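Local coordinates for protein glypican-1 (Homo sapiens, PDB 4YWT) that carries heparan sulfate at the cell surface and, through these chains, binds alpha-4 (V) collagen and takes part in Schwann cell myelination, at residues E118-A123 with S315-L320; H112-S117 with D142-L147; T124-G127 with L132-Q135; R148-Y151 with H157-E160; G127-L132 with E322-L327. The protein carries 3 engineered substitutions. All coordinates share one frame; numbering follows the deposited sequence.

The five contacts illustrate how an elongated, all-helical protein is packed near one end. Helix 70-129 takes part in four of them: interactions 1 and 5 set it and the turn after it on helix 316-328, interaction 2 on helix 137-152, and interaction 3 on the short helix 131-134. Interaction 4 joins helix 137-152 to helix 158-177. Interactions 2 and 4 are buried, whereas 1, 3 and 5 reach the surface. Aliphatic and aromatic groups dominate throughout; interaction 2 alone has a hydrogen bond between its segments, while interactions 3 and 4 pair aromatic rings. His317 and Ser117 probably hydrogen-bond, linking interactions 1 and 2.

Interaction 1 (E118-A123 with S315-L320); sequences ERTLQA and SVHTWL
Leu121 and His317 bring their CA atoms to 5.7 Å where helix 70-129 meets the start of helix 316-328, the segment axes running in the same general direction at 39° and approaching to 9.4 Å. That short backbone distance is bridged at the root of the side chains: Leu121 CB lies 3.8 Å from His317 CB, and the two groups then slide past each other in opposite directions. One turn on, the methyls Leu121 CD1 and Leu320 CD1 meet at 3.7 Å, their side chains crossing at nearly a right angle. The imidazole of His317 is turned to Thr120. Its CG sits between the backbone N and the carbonyl carbon (chi1 59°), a rotamer that the body of a helix disfavours for a ring but that the first turn tolerates. So placed, the ring has Thr318 CG2 over one face and Thr120 CB over the other, both toward the rim, while the methyl Thr120 CG2 comes within 3.9 Å of His317 NE2. The hydroxyl of Thr120 is bound instead to the carbonyl oxygen of Asp116, within its own helix, and His317 ND1 has a probable partner in Ser117. At the helix start, Thr318 OG1 donates to Ser315 O at 2.6 Å, in the carbonyl plane, and the same oxygen takes the backbone N of Thr318. The contact is plain helix packing, partly buried. Helix 137-152 flanks it through Tyr144 on His317 and Phe140 on Leu320, while helix 204-236 adds Leu208 against Leu320 and helix 131-134 brings Tyr133 onto Leu121.

Interaction 2 (H112-S117 with D142-L147); sequences HLLNDS and DLYSEL. With NAG (2-acetamido-2-deoxy-beta-D-glucopyranose), chain E.
Leu114 and Tyr144 lie where helix 70-129 and helix 137-152 pack antiparallel, their segment axes 177° apart in direction and 10.8 Å at closest approach. The apolar part of the contact is theirs. Leu114 CG is anti to the backbone N (chi1 -167°), which carries the branch across the gap, and CD1 then reaches the edge of the Tyr144 ring, 3.8 Å from CD2. The same methyl also touches Leu147 CD1 at 4.1 Å, so that one leucine methyl meets two residues a turn apart on the facing helix. The polar part is a single hydrogen bond: Tyr144 OH and Ser117 OG are 3.2 Å apart, and either hydroxyl could donate. Ser117 OG also lies beside His317 ND1, a probable hydrogen bond whose modelled length is doubtful. Ser117 CB meets the Tyr144 ring at its edge as well. The covalent feature is next to Leu114 in sequence. The CB of Asn115 points away from segment 142-147, while its amide carries the sugar: ND2 is joined to C1 of an N-acetylglucosamine at 1.4 Å, a glycosylation site of glypican-1. The Asn115 side chain also touches Arg148 of helix 137-152. Around the pair, helix 316-328 covers Tyr144 through Val316 and His317 and touches Leu147 through Val316, while helix 158-177 sets Leu158 against Leu147.

Interaction 3 (T124-G127 with L132-Q135); sequences TFPG and LYTQ
Phe125 and Tyr133 face each other as helix 70-129 nears its end and the chain turns into the short helix 131-134. Their rings form an offset edge-to-face pair, the edge of Phe125 directed at the face of Tyr133, with planes at 80° and centroids 5.5 Å apart. The side chains cross at about a right angle, and the first carbon of one serves the second as a cover: Phe125 CB sits over the face of Tyr133, 3.8 Å from the ring centroid, in a CH-pi contact, and is 3.6 Å from Tyr133 CG. Farther out, Phe125 CD2 approaches Tyr133 CD1 at 3.7 Å. The tyrosine is swung into this place by its first torsion, with CG opposite the backbone N (chi1 160°). Pro126 lies beside Tyr133 and points the same way; its ring carbon CD touches Tyr133 CD2 at 3.8 Å. On the surface, Pro126 CB and the methyl Thr134 CG2 meet more loosely at 4.1 Å. The Thr134 hydroxyl turns back to the carbonyl oxygen of Gly130, within its own turn. Phe125 continues the aromatic series by an edge-to-face pairing with Phe129 and also packs on Ala321 and Ile324 of helix 316-328. Proline has no amide hydrogen to give to the preceding turn, and helix 70-129 is kinked here. No hydrogen bond crosses between the two segments; they meet through ring and aliphatic packing, to which the edge-to-face pair and the CH-pi contact give direction.

Interaction 4 (R148-Y151 with H157-E160); sequences RLYY and HLEE
Tyr150 and His157 both carry CG on the far side from the backbone N (chi1 -175° and 171°), and these torsions lay the two side chains alongside each other, pointing the same way. They join the two arms of a helical hairpin, in which the end of helix 137-152 is linked by a short loop to the start of helix 158-177. The rings form an offset edge-to-face pair at 81°, the edge of Tyr150 turned to the face of His157 and the centroids 5.8 Å apart. Since His157 is poorly ordered, this pairing is less certain than its neighbour. That neighbour is Leu158, which crosses Tyr150 at about a right angle and covers one face of the phenol ring: Leu158 CG stands 3.9 Å from the ring centroid in a CH-pi contact, and Leu158 CD1 is 3.6 Å from Tyr150 CE2. Tyr150 is further engaged by Arg220 of helix 204-236, through a cation-pi interaction with the ring and a hydrogen bond to the Tyr150 carbonyl oxygen. The same helix sends Phe216 to Tyr150 and Ala212 to Leu158, closing the buried contact. His157 also has a task within its own arm, as the N-cap of helix 158-177. With the same caution over its order, its ND1 accepts an almost straight hydrogen bond of 2.7 Å from the backbone N of Glu159, which lies somewhat tilted from the imidazole plane.

Interaction 5 (G127-L132 with E322-L327); sequences GAFGEL and EAINAL
Asn325 ND2 is gripped from within its own helix by a hydrogen bond to the carbonyl oxygen of Ala321, and across the contact it rests at the edge of the Phe129 ring, 3.5 Å from both CE1 and CZ. The amide thus meets the ring at its rim, with the two planes 68° apart. The face of Phe129 is taken by Ile324. Its methyl CG2 lies 3.9 Å from the ring centroid, toward the rim, and approaches Phe129 CD1 most closely, at 3.6 Å. With CG2 anti to the backbone N and CG1 anti to the carbonyl carbon (chi1 -69°), it is the short branch of the isoleucine that meets the ring. The opposite face is covered from its own side by Ala128 CB, 3.8 Å above the ring plane and over its centre, so the phenyl is sandwiched between two methyl groups. Leu132 CD1 adds a looser touch on Ile324 CG2 at 4.2 Å. Between Phe129 and Leu132 the chain reverses at Gly130, whose positive phi (66°) suits the break between helix 70-129 and helix 131-134. Gln328, farther along helix 316-328, touches both Phe129 and Leu132, and Leu173 of helix 158-177 packs on Leu132. No hydrogen bond spans the two segments. The chemistry implies that the turn sits on helix 316-328 mainly through aliphatic-aromatic packing, with the amide of Asn325 bordering the ring while one N-H is given to Ala321 O.

Interaction 1 (E118-A123 with S315-L320)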
# COMPACT_ATOMS: atom_id res chain seq x y z
N GLU A 118 -2.16 0.46 28.81
CA GLU A 118 -1.20 0.58 29.91
C GLU A 118 -1.59 1.69 30.90
O GLU A 118 -1.52 1.50 32.11
CB GLU A 118 0.21 0.83 29.37
CG GLU A 118 1.30 0.62 30.41
CD GLU A 118 2.69 0.90 29.87
OE1 GLU A 118 2.81 1.28 28.69
OE2 GLU A 118 3.67 0.73 30.63
N ARG A 119 -2.00 2.85 30.38
CA ARG A 119 -2.39 3.97 31.23
C ARG A 119 -3.64 3.63 32.04
O ARG A 119 -3.73 3.98 33.22
CB ARG A 119 -2.64 5.22 30.39
CG ARG A 119 -1.37 5.96 29.99
CD ARG A 119 -1.68 7.28 29.31
NE ARG A 119 -0.97 7.43 28.05
CZ ARG A 119 -1.52 7.24 26.85
NH1 ARG A 119 -2.79 6.90 26.75
NH2 ARG A 119 -0.79 7.40 25.75
N THR A 120 -4.59 2.97 31.40
CA THR A 120 -5.81 2.53 32.08
C THR A 120 -5.47 1.58 33.22
O THR A 120 -6.03 1.68 34.32
CB THR A 120 -6.78 1.84 31.10
OG1 THR A 120 -7.03 2.70 29.98
CG2 THR A 120 -8.10 1.52 31.79
N LEU A 121 -4.55 0.65 32.95
CA LEU A 121 -4.09 -0.27 33.98
C LEU A 121 -3.47 0.50 35.14
O LEU A 121 -3.87 0.31 36.29
CB LEU A 121 -3.08 -1.26 33.40
CG LEU A 121 -2.44 -2.26 34.37
CD1 LEU A 121 -2.31 -3.62 33.71
CD2 LEU A 121 -1.08 -1.77 34.85
N GLN A 122 -2.51 1.37 34.84
CA GLN A 122 -1.82 2.14 35.87
C GLN A 122 -2.78 2.99 36.71
O GLN A 122 -2.54 3.22 37.89
CB GLN A 122 -0.76 3.04 35.25
CG GLN A 122 0.44 2.30 34.67
CD GLN A 122 1.46 3.24 34.08
OE1 GLN A 122 2.60 2.85 33.82
NE2 GLN A 122 1.06 4.49 33.85
N ALA A 123 -3.86 3.44 36.09
CA ALA A 123 -4.80 4.32 36.77
C ALA A 123 -5.83 3.55 37.61
O ALA A 123 -6.21 4.02 38.69
CB ALA A 123 -5.52 5.20 35.76
N SER A 315 -6.87 -4.02 25.01
CA SER A 315 -7.60 -4.52 26.18
C SER A 315 -6.86 -5.61 26.96
O SER A 315 -7.49 -6.43 27.62
CB SER A 315 -8.97 -5.05 25.74
OG SER A 315 -8.84 -6.26 25.02
N VAL A 316 -5.53 -5.61 26.89
CA VAL A 316 -4.70 -6.55 27.64
C VAL A 316 -4.97 -6.47 29.15
O VAL A 316 -5.06 -7.49 29.85
CB VAL A 316 -3.20 -6.29 27.38
CG1 VAL A 316 -2.34 -7.11 28.32
CG2 VAL A 316 -2.85 -6.59 25.93
N HIS A 317 -5.12 -5.24 29.63
CA HIS A 317 -5.32 -4.97 31.04
C HIS A 317 -6.56 -5.65 31.60
O HIS A 317 -6.61 -6.00 32.78
CB HIS A 317 -5.41 -3.46 31.29
CG HIS A 317 -6.53 -2.79 30.55
ND1 HIS A 317 -6.42 -2.40 29.23
CD2 HIS A 317 -7.77 -2.43 30.94
CE1 HIS A 317 -7.55 -1.83 28.84
NE2 HIS A 317 -8.39 -1.84 29.86
N THR A 318 -7.57 -5.85 30.75
CA THR A 318 -8.79 -6.52 31.17
C THR A 318 -8.52 -7.98 31.51
O THR A 318 -8.99 -8.49 32.53
CB THR A 318 -9.88 -6.44 30.09
OG1 THR A 318 -9.51 -7.25 28.97
CG2 THR A 318 -10.08 -5.00 29.63
N TRP A 319 -7.75 -8.64 30.65
CA TRP A 319 -7.39 -10.03 30.88
C TRP A 319 -6.44 -10.17 32.06
O TRP A 319 -6.55 -11.12 32.84
CB TRP A 319 -6.76 -10.64 29.62
CG TRP A 319 -7.70 -10.74 28.47
CD1 TRP A 319 -7.70 -9.98 27.34
CD2 TRP A 319 -8.82 -11.63 28.36
NE1 TRP A 319 -8.73 -10.36 26.51
CE2 TRP A 319 -9.43 -11.37 27.12
CE3 TRP A 319 -9.35 -12.63 29.18
CZ2 TRP A 319 -10.56 -12.07 26.68
CZ3 TRP A 319 -10.47 -13.32 28.74
CH2 TRP A 319 -11.06 -13.04 27.50
N LEU A 320 -5.52 -9.22 32.20
CA LEU A 320 -4.64 -9.21 33.37
C LEU A 320 -5.46 -9.12 34.66
O LEU A 320 -5.27 -9.90 35.60
CB LEU A 320 -3.64 -8.05 33.29
CG LEU A 320 -2.61 -8.10 32.16
CD1 LEU A 320 -1.67 -6.92 32.24
CD2 LEU A 320 -1.84 -9.42 32.19

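Interaction 2 (H112-S117 with D142-L147)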
# COMPACT_ATOMS: atom_id res chain seq x y z
N HIS A 112 -1.33 3.61 20.12
CA HIS A 112 -2.21 4.30 21.06
C HIS A 112 -3.08 3.33 21.84
O HIS A 112 -3.34 3.55 23.01
CB HIS A 112 -3.10 5.32 20.36
CG HIS A 112 -4.22 5.82 21.23
ND1 HIS A 112 -5.51 5.34 21.13
CD2 HIS A 112 -4.23 6.73 22.23
CE1 HIS A 112 -6.27 5.95 22.02
NE2 HIS A 112 -5.51 6.80 22.70
N LEU A 113 -3.54 2.27 21.19
CA LEU A 113 -4.36 1.28 21.87
C LEU A 113 -3.55 0.63 22.98
O LEU A 113 -4.01 0.53 24.13
CB LEU A 113 -4.88 0.22 20.90
CG LEU A 113 -6.09 0.61 20.05
CD1 LEU A 113 -6.41 -0.48 19.04
CD2 LEU A 113 -7.30 0.91 20.93
N LEU A 114 -2.33 0.22 22.65
CA LEU A 114 -1.46 -0.40 23.65
C LEU A 114 -1.16 0.56 24.81
O LEU A 114 -1.36 0.23 25.99
CB LEU A 114 -0.15 -0.87 23.00
CG LEU A 114 0.72 -1.80 23.84
CD1 LEU A 114 -0.09 -3.01 24.30
CD2 LEU A 114 1.95 -2.24 23.06
N ASN A 115 -0.71 1.77 24.46
CA ASN A 115 -0.37 2.79 25.45
C ASN A 115 -1.54 3.14 26.37
O ASN A 115 -1.36 3.31 27.58
CB ASN A 115 0.13 4.05 24.73
CG ASN A 115 1.52 3.88 24.15
OD1 ASN A 115 2.05 2.77 24.08
ND2 ASN A 115 2.12 4.99 23.73
N ASP A 116 -2.72 3.23 25.79
CA ASP A 116 -3.94 3.58 26.52
C ASP A 116 -4.34 2.44 27.43
O ASP A 116 -4.85 2.66 28.53
CB ASP A 116 -5.08 3.89 25.54
CG ASP A 116 -6.10 4.85 26.13
OD1 ASP A 116 -5.87 6.07 26.07
OD2 ASP A 116 -7.14 4.37 26.64
N SER A 117 -4.12 1.21 26.97
CA SER A 117 -4.33 0.05 27.82
C SER A 117 -3.43 0.14 29.05
O SER A 117 -3.88 -0.04 30.19
CB SER A 117 -4.06 -1.25 27.06
OG SER A 117 -4.59 -2.37 27.75
N ASP A 142 6.97 -3.94 32.28
CA ASP A 142 7.86 -4.77 31.48
C ASP A 142 7.09 -5.57 30.44
O ASP A 142 7.52 -5.68 29.29
CB ASP A 142 8.66 -5.72 32.38
CG ASP A 142 9.83 -5.03 33.07
OD1 ASP A 142 10.38 -4.07 32.50
OD2 ASP A 142 10.19 -5.46 34.19
N LEU A 143 5.95 -6.12 30.84
CA LEU A 143 5.12 -6.86 29.90
C LEU A 143 4.68 -5.98 28.73
O LEU A 143 4.75 -6.39 27.57
CB LEU A 143 3.89 -7.45 30.60
CG LEU A 143 2.94 -8.24 29.70
CD1 LEU A 143 3.70 -9.31 28.92
CD2 LEU A 143 1.81 -8.86 30.50
N TYR A 144 4.25 -4.76 29.04
CA TYR A 144 3.84 -3.82 28.00
C TYR A 144 5.00 -3.43 27.09
O TYR A 144 4.83 -3.31 25.88
CB TYR A 144 3.20 -2.58 28.61
CG TYR A 144 1.73 -2.75 28.92
CD1 TYR A 144 1.30 -3.11 30.19
CD2 TYR A 144 0.77 -2.57 27.93
CE1 TYR A 144 -0.04 -3.28 30.47
CE2 TYR A 144 -0.57 -2.73 28.20
CZ TYR A 144 -0.97 -3.09 29.47
OH TYR A 144 -2.31 -3.25 29.76
N SER A 145 6.18 -3.23 27.68
CA SER A 145 7.36 -2.92 26.88
C SER A 145 7.69 -4.07 25.93
O SER A 145 8.05 -3.85 24.77
CB SER A 145 8.56 -2.63 27.78
OG SER A 145 8.43 -1.35 28.39
N GLU A 146 7.56 -5.30 26.42
CA GLU A 146 7.79 -6.50 25.62
C GLU A 146 6.79 -6.60 24.47
O GLU A 146 7.17 -6.91 23.34
CB GLU A 146 7.73 -7.76 26.49
CG GLU A 146 8.99 -8.02 27.30
CD GLU A 146 10.05 -8.77 26.52
OE1 GLU A 146 9.85 -9.98 26.27
OE2 GLU A 146 11.06 -8.16 26.14
N LEU A 147 5.52 -6.35 24.77
CA LEU A 147 4.48 -6.32 23.75
C LEU A 147 4.79 -5.28 22.68
O LEU A 147 4.58 -5.49 21.49
CB LEU A 147 3.12 -6.03 24.37
CG LEU A 147 2.40 -7.15 25.13
CD1 LEU A 147 1.12 -6.63 25.75
CD2 LEU A 147 2.09 -8.30 24.18
C1 NAG E . 3.45 4.99 23.17
C2 NAG E . 3.65 6.21 22.25
C3 NAG E . 5.12 6.34 21.83
C4 NAG E . 6.04 6.30 23.04
C5 NAG E . 5.76 5.04 23.85
C6 NAG E . 6.59 4.95 25.11
C7 NAG E . 1.74 6.92 20.88
C8 NAG E . 1.45 7.92 21.95
N2 NAG E . 2.80 6.13 21.08
O3 NAG E . 5.30 7.56 21.12
O4 NAG E . 7.40 6.31 22.63
O5 NAG E . 4.39 5.04 24.25
O6 NAG E . 6.74 6.22 25.73
O7 NAG E . 1.04 6.82 19.87

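Interaction 3 (T124-G127 with L132-Q135)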
# COMPACT_ATOMS: atom_id res chain seq x y z
N THR A 124 -6.26 2.39 37.13
CA THR A 124 -7.36 1.68 37.79
C THR A 124 -6.92 0.56 38.74
O THR A 124 -7.59 0.29 39.73
CB THR A 124 -8.32 1.08 36.75
OG1 THR A 124 -7.61 0.13 35.94
CG2 THR A 124 -8.90 2.17 35.87
N PHE A 125 -5.80 -0.08 38.42
CA PHE A 125 -5.33 -1.23 39.20
C PHE A 125 -5.03 -0.97 40.69
O PHE A 125 -5.35 -1.81 41.53
CB PHE A 125 -4.08 -1.83 38.55
CG PHE A 125 -4.38 -2.93 37.56
CD1 PHE A 125 -5.45 -2.81 36.68
CD2 PHE A 125 -3.61 -4.08 37.52
CE1 PHE A 125 -5.73 -3.82 35.78
CE2 PHE A 125 -3.89 -5.09 36.62
CZ PHE A 125 -4.95 -4.96 35.75
N PRO A 126 -4.40 0.18 41.04
CA PRO A 126 -4.14 0.39 42.47
C PRO A 126 -5.40 0.39 43.33
O PRO A 126 -5.36 -0.06 44.47
CB PRO A 126 -3.45 1.77 42.51
CG PRO A 126 -3.74 2.39 41.18
CD PRO A 126 -3.80 1.25 40.22
N GLY A 127 -6.51 0.88 42.78
CA GLY A 127 -7.77 0.88 43.50
C GLY A 127 -8.36 -0.50 43.63
O GLY A 127 -8.88 -0.87 44.68
N LEU A 132 -1.19 -5.60 45.73
CA LEU A 132 -1.05 -6.67 44.76
C LEU A 132 -0.47 -6.14 43.45
O LEU A 132 0.42 -6.75 42.86
CB LEU A 132 -2.40 -7.35 44.50
CG LEU A 132 -2.85 -8.43 45.47
CD1 LEU A 132 -3.99 -9.23 44.86
CD2 LEU A 132 -1.69 -9.34 45.85
N TYR A 133 -0.99 -5.00 43.01
CA TYR A 133 -0.48 -4.38 41.79
C TYR A 133 0.74 -3.50 42.06
O TYR A 133 1.75 -3.63 41.38
CB TYR A 133 -1.56 -3.53 41.11
CG TYR A 133 -0.96 -2.52 40.16
CD1 TYR A 133 -0.39 -2.93 38.96
CD2 TYR A 133 -0.93 -1.17 40.47
CE1 TYR A 133 0.18 -2.02 38.09
CE2 TYR A 133 -0.37 -0.25 39.61
CZ TYR A 133 0.19 -0.68 38.42
OH TYR A 133 0.75 0.22 37.55
N THR A 134 0.62 -2.60 43.04
CA THR A 134 1.62 -1.55 43.23
C THR A 134 3.03 -2.09 43.51
O THR A 134 4.02 -1.43 43.20
CB THR A 134 1.23 -0.61 44.38
OG1 THR A 134 1.07 -1.36 45.59
CG2 THR A 134 -0.06 0.12 44.06
N GLN A 135 3.11 -3.29 44.07
CA GLN A 135 4.41 -3.90 44.36
C GLN A 135 4.85 -4.84 43.24
O GLN A 135 5.84 -5.56 43.37
CB GLN A 135 4.37 -4.65 45.69
CG GLN A 135 4.17 -3.74 46.89
CD GLN A 135 5.33 -2.77 47.08
OE1 GLN A 135 5.24 -1.60 46.69
NE2 GLN A 135 6.41 -3.26 47.67

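Interaction 4 (R148-Y151 with H157-E160)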
# COMPACT_ATOMS: atom_id res chain seq x y z
N ARG A 148 5.31 -4.14 23.14
CA ARG A 148 5.64 -3.02 22.26
C ARG A 148 6.77 -3.40 21.31
O ARG A 148 6.66 -3.21 20.09
CB ARG A 148 6.02 -1.80 23.11
CG ARG A 148 5.95 -0.47 22.40
CD ARG A 148 5.92 0.67 23.41
NE ARG A 148 4.65 0.71 24.13
CZ ARG A 148 4.54 0.82 25.45
NH1 ARG A 148 5.63 0.88 26.21
NH2 ARG A 148 3.34 0.85 26.01
N LEU A 149 7.85 -3.95 21.87
CA LEU A 149 8.96 -4.45 21.07
C LEU A 149 8.50 -5.51 20.07
O LEU A 149 8.95 -5.55 18.93
CB LEU A 149 10.05 -5.04 21.97
CG LEU A 149 11.10 -4.07 22.52
CD1 LEU A 149 11.90 -4.74 23.62
CD2 LEU A 149 12.00 -3.59 21.40
N TYR A 150 7.58 -6.36 20.52
CA TYR A 150 7.03 -7.41 19.68
C TYR A 150 6.25 -6.84 18.51
O TYR A 150 6.30 -7.37 17.40
CB TYR A 150 6.12 -8.33 20.51
CG TYR A 150 5.59 -9.52 19.75
CD1 TYR A 150 6.44 -10.53 19.32
CD2 TYR A 150 4.24 -9.64 19.47
CE1 TYR A 150 5.96 -11.62 18.63
CE2 TYR A 150 3.75 -10.73 18.78
CZ TYR A 150 4.61 -11.72 18.36
OH TYR A 150 4.14 -12.80 17.67
N TYR A 151 5.52 -5.75 18.76
CA TYR A 151 4.78 -5.09 17.70
C TYR A 151 5.72 -4.42 16.71
O TYR A 151 5.51 -4.47 15.50
CB TYR A 151 3.80 -4.05 18.26
CG TYR A 151 3.26 -3.11 17.20
CD1 TYR A 151 2.24 -3.50 16.35
CD2 TYR A 151 3.79 -1.83 17.04
CE1 TYR A 151 1.74 -2.65 15.38
CE2 TYR A 151 3.30 -0.97 16.07
CZ TYR A 151 2.28 -1.39 15.24
OH TYR A 151 1.79 -0.54 14.28
N HIS A 157 8.66 -13.91 20.74
CA HIS A 157 7.24 -14.22 20.63
C HIS A 157 6.62 -14.30 22.03
O HIS A 157 7.33 -14.52 23.02
CB HIS A 157 7.01 -15.50 19.80
CG HIS A 157 5.60 -16.00 19.81
ND1 HIS A 157 4.98 -16.53 20.92
CD2 HIS A 157 4.65 -15.97 18.84
CE1 HIS A 157 3.73 -16.84 20.63
NE2 HIS A 157 3.51 -16.51 19.37
N LEU A 158 5.31 -14.08 22.09
CA LEU A 158 4.55 -13.95 23.33
C LEU A 158 4.42 -15.21 24.17
O LEU A 158 4.22 -15.11 25.35
CB LEU A 158 3.15 -13.45 23.00
CG LEU A 158 3.20 -12.22 22.11
CD1 LEU A 158 1.83 -11.85 21.60
CD2 LEU A 158 3.82 -11.08 22.89
N GLU A 159 4.48 -16.39 23.57
CA GLU A 159 4.23 -17.61 24.34
C GLU A 159 5.19 -17.78 25.51
O GLU A 159 4.78 -17.92 26.66
CB GLU A 159 4.33 -18.84 23.43
N GLU A 160 6.47 -17.74 25.18
CA GLU A 160 7.54 -17.90 26.14
C GLU A 160 7.61 -16.69 27.07
O GLU A 160 7.78 -16.84 28.28
CB GLU A 160 8.87 -18.09 25.39
CG GLU A 160 8.79 -18.94 24.10
CD GLU A 160 8.23 -18.19 22.89
OE1 GLU A 160 7.38 -17.29 23.08
OE2 GLU A 160 8.66 -18.48 21.76

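Interaction 5 (G127-L132 with E322-L327)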
# COMPACT_ATOMS: atom_id res chain seq x y z
N GLY A 127 -6.51 0.88 42.78
CA GLY A 127 -7.77 0.88 43.50
C GLY A 127 -8.36 -0.50 43.63
O GLY A 127 -8.88 -0.87 44.68
N ALA A 128 -8.27 -1.28 42.56
CA ALA A 128 -8.92 -2.59 42.49
C ALA A 128 -8.16 -3.68 43.23
O ALA A 128 -8.75 -4.63 43.73
CB ALA A 128 -9.13 -2.99 41.04
N PHE A 129 -6.84 -3.54 43.31
CA PHE A 129 -6.00 -4.61 43.83
C PHE A 129 -4.99 -4.15 44.89
O PHE A 129 -4.49 -4.96 45.67
CB PHE A 129 -5.26 -5.29 42.68
CG PHE A 129 -6.15 -5.73 41.56
CD1 PHE A 129 -7.16 -6.66 41.78
CD2 PHE A 129 -5.99 -5.21 40.28
CE1 PHE A 129 -7.98 -7.06 40.75
CE2 PHE A 129 -6.81 -5.61 39.25
CZ PHE A 129 -7.81 -6.54 39.48
N GLY A 130 -4.70 -2.85 44.91
CA GLY A 130 -3.81 -2.29 45.91
C GLY A 130 -2.36 -2.76 45.83
O GLY A 130 -1.72 -2.65 44.78
N GLU A 131 -1.85 -3.26 46.95
CA GLU A 131 -0.46 -3.69 47.05
C GLU A 131 -0.15 -4.85 46.10
O GLU A 131 1.00 -5.05 45.72
CB GLU A 131 -0.13 -4.09 48.49
N LEU A 132 -1.19 -5.60 45.73
CA LEU A 132 -1.05 -6.67 44.76
C LEU A 132 -0.47 -6.14 43.45
O LEU A 132 0.42 -6.75 42.86
CB LEU A 132 -2.40 -7.35 44.50
CG LEU A 132 -2.85 -8.43 45.47
CD1 LEU A 132 -3.99 -9.23 44.86
CD2 LEU A 132 -1.69 -9.34 45.85
N GLU A 322 -8.58 -9.86 35.08
CA GLU A 322 -9.37 -11.08 35.26
C GLU A 322 -8.51 -12.19 35.87
O GLU A 322 -8.97 -12.95 36.73
CB GLU A 322 -9.97 -11.53 33.93
CG GLU A 322 -10.87 -12.75 34.04
CD GLU A 322 -11.81 -12.89 32.86
OE1 GLU A 322 -12.43 -11.88 32.46
OE2 GLU A 322 -11.95 -14.01 32.33
N ALA A 323 -7.26 -12.27 35.42
CA ALA A 323 -6.32 -13.25 35.95
C ALA A 323 -6.05 -13.01 37.44
O ALA A 323 -6.02 -13.95 38.24
CB ALA A 323 -5.02 -13.22 35.17
N ILE A 324 -5.85 -11.74 37.80
CA ILE A 324 -5.58 -11.39 39.19
C ILE A 324 -6.79 -11.67 40.08
O ILE A 324 -6.64 -12.25 41.17
CB ILE A 324 -5.15 -9.92 39.32
CG1 ILE A 324 -3.77 -9.72 38.69
CG2 ILE A 324 -5.12 -9.49 40.78
CD1 ILE A 324 -3.25 -8.30 38.77
N ASN A 325 -7.97 -11.27 39.63
CA ASN A 325 -9.21 -11.60 40.33
C ASN A 325 -9.33 -13.11 40.56
O ASN A 325 -9.62 -13.56 41.68
CB ASN A 325 -10.43 -11.10 39.55
CG ASN A 325 -10.83 -9.69 39.93
OD1 ASN A 325 -11.39 -9.46 41.00
ND2 ASN A 325 -10.56 -8.74 39.04
N ALA A 326 -9.08 -13.87 39.50
CA ALA A 326 -9.10 -15.32 39.57
C ALA A 326 -8.15 -15.85 40.64
O ALA A 326 -8.52 -16.69 41.45
CB ALA A 326 -8.76 -15.92 38.22
N LEU A 327 -6.92 -15.33 40.64
CA LEU A 327 -5.93 -15.73 41.64
C LEU A 327 -6.44 -15.46 43.05
O LEU A 327 -6.35 -16.33 43.92
CB LEU A 327 -4.60 -15.01 41.43
CG LEU A 327 -3.56 -15.40 42.48
CD1 LEU A 327 -3.00 -16.79 42.20
CD2 LEU A 327 -2.44 -14.38 42.58